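Long-range contacts in putative uncharacterized protein (Legionella drancourtii, PDB 4JVS), which probably stimulates GTP hydrolysis by a host GTPase, being a secreted Legionella effector of which this chain is the GAP domain: residues A106-A111 against R137-E142; A111-Y116 against L246-F251. All coordinates share one frame; numbering follows the deposited sequence.

Contact 1 of 2, residues A106-A111 against R137-E142; sequences ALHGHA and RFAPYE. With GDP (guanosine-5'-diphosphate), chain D; AF3 (aluminum fluoride), chain E.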
# COMPACT_ATOMS: atom_id res chain seq x y z
N ALA A 106 3.78 -8.16 -15.62
CA ALA A 106 3.59 -8.05 -14.16
C ALA A 106 4.07 -6.71 -13.62
O ALA A 106 5.09 -6.18 -14.06
CB ALA A 106 4.29 -9.20 -13.43
N LEU A 107 3.31 -6.16 -12.66
CA LEU A 107 3.63 -4.90 -12.00
C LEU A 107 3.74 -5.10 -10.48
O LEU A 107 2.73 -5.18 -9.77
CB LEU A 107 2.58 -3.82 -12.34
CG LEU A 107 2.82 -2.46 -11.68
CD1 LEU A 107 4.22 -1.94 -11.97
CD2 LEU A 107 1.77 -1.42 -12.06
N HIS A 108 4.97 -5.17 -10.00
CA HIS A 108 5.26 -5.55 -8.62
C HIS A 108 4.61 -6.88 -8.24
O HIS A 108 4.04 -7.00 -7.16
CB HIS A 108 4.84 -4.44 -7.65
CG HIS A 108 5.43 -3.10 -7.97
ND1 HIS A 108 4.69 -1.93 -7.89
CD2 HIS A 108 6.67 -2.74 -8.36
CE1 HIS A 108 5.46 -0.91 -8.23
NE2 HIS A 108 6.67 -1.37 -8.52
N GLY A 109 4.68 -7.83 -9.16
CA GLY A 109 4.21 -9.18 -8.98
C GLY A 109 2.83 -9.60 -9.38
O GLY A 109 2.51 -10.75 -9.28
N HIS A 110 2.02 -8.68 -9.87
CA HIS A 110 0.69 -8.97 -10.32
C HIS A 110 0.52 -8.41 -11.67
O HIS A 110 1.09 -7.42 -12.01
CB HIS A 110 -0.31 -8.30 -9.43
CG HIS A 110 -0.60 -9.04 -8.17
ND1 HIS A 110 -1.57 -9.90 -8.07
CD2 HIS A 110 -0.02 -8.98 -6.95
CE1 HIS A 110 -1.60 -10.39 -6.86
NE2 HIS A 110 -0.66 -9.82 -6.17
N ALA A 111 -0.32 -9.02 -12.47
CA ALA A 111 -0.60 -8.50 -13.78
C ALA A 111 -2.05 -8.08 -13.81
O ALA A 111 -2.84 -8.57 -13.07
CB ALA A 111 -0.32 -9.53 -14.83
N ARG A 137 1.27 -6.19 -1.92
CA ARG A 137 1.01 -5.35 -3.09
C ARG A 137 0.03 -5.90 -4.10
O ARG A 137 0.04 -7.10 -4.43
CB ARG A 137 2.31 -5.03 -3.81
CG ARG A 137 3.18 -4.05 -3.09
CD ARG A 137 4.29 -3.60 -3.99
NE ARG A 137 5.05 -2.54 -3.35
CZ ARG A 137 4.65 -1.28 -3.30
NH1 ARG A 137 3.49 -0.92 -3.84
NH2 ARG A 137 5.40 -0.38 -2.69
N PHE A 138 -0.82 -5.00 -4.60
CA PHE A 138 -1.75 -5.31 -5.68
C PHE A 138 -1.73 -4.12 -6.64
O PHE A 138 -2.75 -3.47 -6.88
CB PHE A 138 -3.14 -5.57 -5.11
CG PHE A 138 -4.07 -6.22 -6.07
CD1 PHE A 138 -3.72 -7.40 -6.71
CD2 PHE A 138 -5.31 -5.66 -6.34
CE1 PHE A 138 -4.60 -8.01 -7.61
CE2 PHE A 138 -6.18 -6.27 -7.23
CZ PHE A 138 -5.82 -7.45 -7.87
N ALA A 139 -0.55 -3.86 -7.19
CA ALA A 139 -0.27 -2.66 -7.97
C ALA A 139 -1.15 -2.39 -9.21
O ALA A 139 -1.38 -1.23 -9.55
CB ALA A 139 1.21 -2.62 -8.35
N PRO A 140 -1.63 -3.45 -9.90
CA PRO A 140 -2.35 -3.07 -11.12
C PRO A 140 -3.70 -2.40 -10.88
O PRO A 140 -4.27 -1.88 -11.84
CB PRO A 140 -2.53 -4.41 -11.84
CG PRO A 140 -1.44 -5.28 -11.31
CD PRO A 140 -1.34 -4.89 -9.88
N TYR A 141 -4.20 -2.42 -9.64
CA TYR A 141 -5.49 -1.80 -9.36
C TYR A 141 -5.45 -0.55 -8.48
O TYR A 141 -6.48 0.07 -8.25
CB TYR A 141 -6.49 -2.83 -8.82
CG TYR A 141 -7.17 -3.61 -9.91
CD1 TYR A 141 -8.28 -3.10 -10.58
CD2 TYR A 141 -6.70 -4.86 -10.29
CE1 TYR A 141 -8.91 -3.82 -11.59
CE2 TYR A 141 -7.32 -5.59 -11.30
CZ TYR A 141 -8.42 -5.07 -11.95
OH TYR A 141 -9.02 -5.80 -12.96
N GLU A 142 -4.25 -0.17 -8.02
CA GLU A 142 -4.07 1.03 -7.20
C GLU A 142 -4.50 2.33 -7.89
O GLU A 142 -5.12 3.19 -7.27
CB GLU A 142 -2.63 1.16 -6.75
CG GLU A 142 -2.17 0.09 -5.78
CD GLU A 142 -2.66 0.32 -4.35
OE1 GLU A 142 -3.54 1.19 -4.14
OE2 GLU A 142 -2.16 -0.39 -3.44
PB GDP D . 7.03 2.57 -1.88
O1B GDP D . 5.53 2.74 -2.14
O2B GDP D . 7.24 2.56 -0.35
O3B GDP D . 7.84 3.64 -2.57
O3A GDP D . 7.44 1.17 -2.48
PA GDP D . 8.88 0.56 -2.29
O1A GDP D . 8.80 -0.68 -1.43
O2A GDP D . 9.82 1.52 -1.64
O5' GDP D . 9.34 0.22 -3.75
C5' GDP D . 10.05 -0.96 -3.84
C4' GDP D . 9.68 -1.79 -5.05
O4' GDP D . 10.12 -1.19 -6.26
C3' GDP D . 10.48 -3.00 -4.80
O3' GDP D . 9.66 -4.06 -4.48
C2' GDP D . 11.34 -3.16 -6.00
O2' GDP D . 10.88 -4.16 -6.84
C1' GDP D . 11.31 -1.81 -6.65
N9 GDP D . 12.48 -0.96 -6.41
C8 GDP D . 12.66 -0.07 -5.41
N7 GDP D . 13.84 0.56 -5.51
C5 GDP D . 14.46 0.11 -6.61
C6 GDP D . 15.75 0.42 -7.22
O6 GDP D . 16.51 1.24 -6.73
N1 GDP D . 16.10 -0.26 -8.39
C2 GDP D . 15.28 -1.23 -9.02
N2 GDP D . 15.69 -1.89 -10.23
N3 GDP D . 14.08 -1.53 -8.46
C4 GDP D . 13.63 -0.85 -7.21
AL AF3 E . 3.99 2.43 -1.67
F1 AF3 E . 3.44 4.01 -1.81
F2 AF3 E . 5.04 2.25 -0.40
F3 AF3 E . 3.04 1.11 -2.08
O HOH W 1 2.74 2.61 0.25

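Contact 2 of 2, residues A111-Y116 against L246-F251; sequences AYIAHY and LATICF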
# COMPACT_ATOMS: atom_id res chain seq x y z
N ALA A 111 -0.32 -9.02 -12.47
CA ALA A 111 -0.60 -8.50 -13.78
C ALA A 111 -2.05 -8.08 -13.81
O ALA A 111 -2.84 -8.57 -13.07
CB ALA A 111 -0.32 -9.53 -14.83
N TYR A 112 -2.37 -7.12 -14.64
CA TYR A 112 -3.71 -6.65 -14.65
C TYR A 112 -4.54 -7.71 -15.26
O TYR A 112 -4.24 -8.18 -16.31
CB TYR A 112 -3.82 -5.39 -15.46
CG TYR A 112 -5.21 -4.91 -15.62
CD1 TYR A 112 -5.91 -5.18 -16.75
CD2 TYR A 112 -5.79 -4.19 -14.66
CE1 TYR A 112 -7.19 -4.75 -16.90
CE2 TYR A 112 -7.06 -3.75 -14.81
CZ TYR A 112 -7.75 -4.05 -15.93
OH TYR A 112 -9.02 -3.60 -16.06
N ILE A 113 -5.59 -8.07 -14.58
CA ILE A 113 -6.56 -8.98 -15.08
C ILE A 113 -7.81 -8.20 -14.98
O ILE A 113 -8.12 -7.67 -13.96
CB ILE A 113 -6.61 -10.22 -14.21
CG1 ILE A 113 -5.71 -11.27 -14.78
CG2 ILE A 113 -7.97 -10.80 -14.24
CD1 ILE A 113 -4.39 -11.36 -14.11
N ALA A 114 -8.51 -8.06 -16.08
CA ALA A 114 -9.71 -7.22 -16.07
C ALA A 114 -10.87 -7.95 -15.41
O ALA A 114 -11.90 -7.36 -15.09
CB ALA A 114 -10.08 -6.82 -17.48
N HIS A 115 -10.68 -9.24 -15.19
CA HIS A 115 -11.74 -10.10 -14.72
C HIS A 115 -11.79 -10.24 -13.21
O HIS A 115 -12.55 -11.05 -12.70
CB HIS A 115 -11.59 -11.46 -15.37
CG HIS A 115 -11.38 -11.39 -16.85
ND1 HIS A 115 -12.39 -11.05 -17.73
CD2 HIS A 115 -10.28 -11.59 -17.61
CE1 HIS A 115 -11.92 -11.07 -18.96
NE2 HIS A 115 -10.64 -11.39 -18.92
N TYR A 116 -10.99 -9.45 -12.49
CA TYR A 116 -11.02 -9.49 -11.03
C TYR A 116 -12.39 -9.07 -10.50
O TYR A 116 -12.98 -8.12 -11.01
CB TYR A 116 -9.93 -8.58 -10.43
CG TYR A 116 -8.70 -9.33 -9.99
CD1 TYR A 116 -8.74 -10.16 -8.88
CD2 TYR A 116 -7.49 -9.21 -10.67
CE1 TYR A 116 -7.63 -10.86 -8.46
CE2 TYR A 116 -6.37 -9.90 -10.25
CZ TYR A 116 -6.45 -10.73 -9.15
OH TYR A 116 -5.35 -11.43 -8.71
N LEU A 246 -1.54 -15.10 -16.88
CA LEU A 246 -2.00 -16.45 -16.57
C LEU A 246 -1.50 -16.93 -15.21
O LEU A 246 -2.26 -17.51 -14.43
CB LEU A 246 -1.58 -17.42 -17.68
CG LEU A 246 -2.27 -17.34 -19.05
CD1 LEU A 246 -1.51 -18.15 -20.07
CD2 LEU A 246 -3.69 -17.84 -18.96
N ALA A 247 -0.23 -16.67 -14.93
CA ALA A 247 0.39 -17.00 -13.65
C ALA A 247 -0.26 -16.22 -12.50
O ALA A 247 -0.45 -16.77 -11.41
CB ALA A 247 1.88 -16.70 -13.69
N THR A 248 -0.57 -14.95 -12.75
CA THR A 248 -1.32 -14.15 -11.80
C THR A 248 -2.63 -14.83 -11.41
O THR A 248 -3.00 -14.86 -10.24
CB THR A 248 -1.61 -12.74 -12.36
OG1 THR A 248 -0.37 -12.06 -12.58
CG2 THR A 248 -2.46 -11.93 -11.39
N ILE A 249 -3.32 -15.39 -12.41
CA ILE A 249 -4.59 -16.09 -12.17
C ILE A 249 -4.36 -17.35 -11.34
O ILE A 249 -5.04 -17.58 -10.33
CB ILE A 249 -5.32 -16.44 -13.50
CG1 ILE A 249 -5.81 -15.16 -14.19
CG2 ILE A 249 -6.47 -17.37 -13.24
CD1 ILE A 249 -6.43 -15.37 -15.56
N CYS A 250 -3.39 -18.17 -11.74
CA CYS A 250 -3.05 -19.38 -11.01
C CYS A 250 -2.72 -19.12 -9.54
O CYS A 250 -3.23 -19.79 -8.64
CB CYS A 250 -1.89 -20.09 -11.68
SG CYS A 250 -2.36 -20.84 -13.23
N PHE A 251 -1.84 -18.14 -9.30
CA PHE A 251 -1.45 -17.77 -7.95
C PHE A 251 -2.64 -17.34 -7.12
O PHE A 251 -2.67 -17.56 -5.90
CB PHE A 251 -0.42 -16.65 -7.98
CG PHE A 251 0.95 -17.10 -8.34
CD1 PHE A 251 1.40 -18.34 -7.96
CD2 PHE A 251 1.80 -16.27 -9.04
CE1 PHE A 251 2.66 -18.76 -8.29
CE2 PHE A 251 3.07 -16.68 -9.37
CZ PHE A 251 3.50 -17.93 -8.99

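Contact 1 of 2, residues A106-A111 against R137-E142
His-110 turns a ring face to the edge of Phe-138, and this T-shaped pair marks the close-packed end of the contact. The ring planes stand at 86° and the centroids 4.9 Å apart, with CD1 of Phe-138 over the centre of the imidazole. Beside the pair, Pro-140 sets its CD next to the base of the same histidine, 3.6 Å from His-110 CB, while its CG reaches the His-110 carbonyl. Residues 106-111 form a tiny antiparallel hairpin whose tight turn, of type I' geometry, puts His-108 and Gly-109 at its tip; Leu-107 N donates to His-110 O across its base. Toward that tip the packing thins. Leu-107, largely solvent-exposed, offers CG to Ala-139 CB at 3.7 Å, and His-108 crosses Arg-137 obliquely, its closest approach CB to CD at 3.8 Å. Arg-137, extended from CG to NE, carries its guanidinium past the histidine to the nucleotide. There NH2 donates to GDP O1B at 3.2 Å and 150°, and both terminal nitrogens make weak bonds to F3 of the aluminum fluoride, consistent with an arginine finger. Another protein chain also binds this nucleotide and packs on His-108 and Arg-137.

Contact 2 of 2, residues A111-Y116 against L246-F251
Thr-248, on helix 243-253, meets Ala-111 and Ile-113 with different branches of one side chain. Its CG2 lies anti to the backbone N (chi1, measured to OG1, is -63°), which separates the methyl from the hydroxyl and gives each its own neighbour. The hydroxyl faces Ala-111: the backbone N of Ala-111 donates to Thr-248 OG1 at 3.0 Å, but with an N-H...O angle of 133° the bond is bent and weak. OG1 is also hydrogen-bonded to Asp-244 O, one helical turn earlier, so the oxygen is tied to its own helix as well as to the incoming chain. Ala-111 CB packs beside the same oxygen.

The methyl branch takes the apolar side. Ile-113 and Thr-248 run alongside each other in opposite senses, tip past tip, with Ile-113 CD1 3.4 Å from Thr-248 CG2. Against Ile-249 the same isoleucine lies obliquely, and the touching atoms sit further back, CG1 to CG1 at 3.9 Å. Tyr-116 comes in at about a right angle to Thr-248; its OH approaches CG2 at 4.0 Å, a packing contact, whereas its polar partner is Glu-252 OE1, further along the same helix. A type I beta turn from Ile-113 to Tyr-116 brings the chain round; Ile-113 points at the helix, and Tyr-116 reaches it with the end of its side chain.

These contacts join a loop of the N-terminal GAP subdomain to a helix of the C-terminal one. The loop runs from strand 110-111 to helix 118-124, and Phe-230 packs on both Ile-113 and Tyr-116. Beyond them, Ile-249 also touches helices 261-267 and 235-238, while Leu-246 leans on helix 271-280.

Overall arrangement
Ala-111 belongs to both contacts, whose centres lie about 10 Å apart. It ends the hairpin of contact 1 and begins the loop of contact 2, so one continuous piece of chain, 106-116, lies between the Arg-137 loop and helix 243-253 and touches both. Aromatic rings bridge the two as well: Phe-138 and Tyr-116 meet edge-to-face, with Phe-138 CZ 3.5 Å from Tyr-116 CE2, and Tyr-141 packs on Tyr-112. Only contact 1 reaches the nucleotide. From AF3 AL to Ala-111 CA is 16.9 Å. From AF3 AL to Thr-248 CA is 20.1 Å, which places contact 2 away from the nucleotide, where the N-terminal and C-terminal GAP subdomains meet.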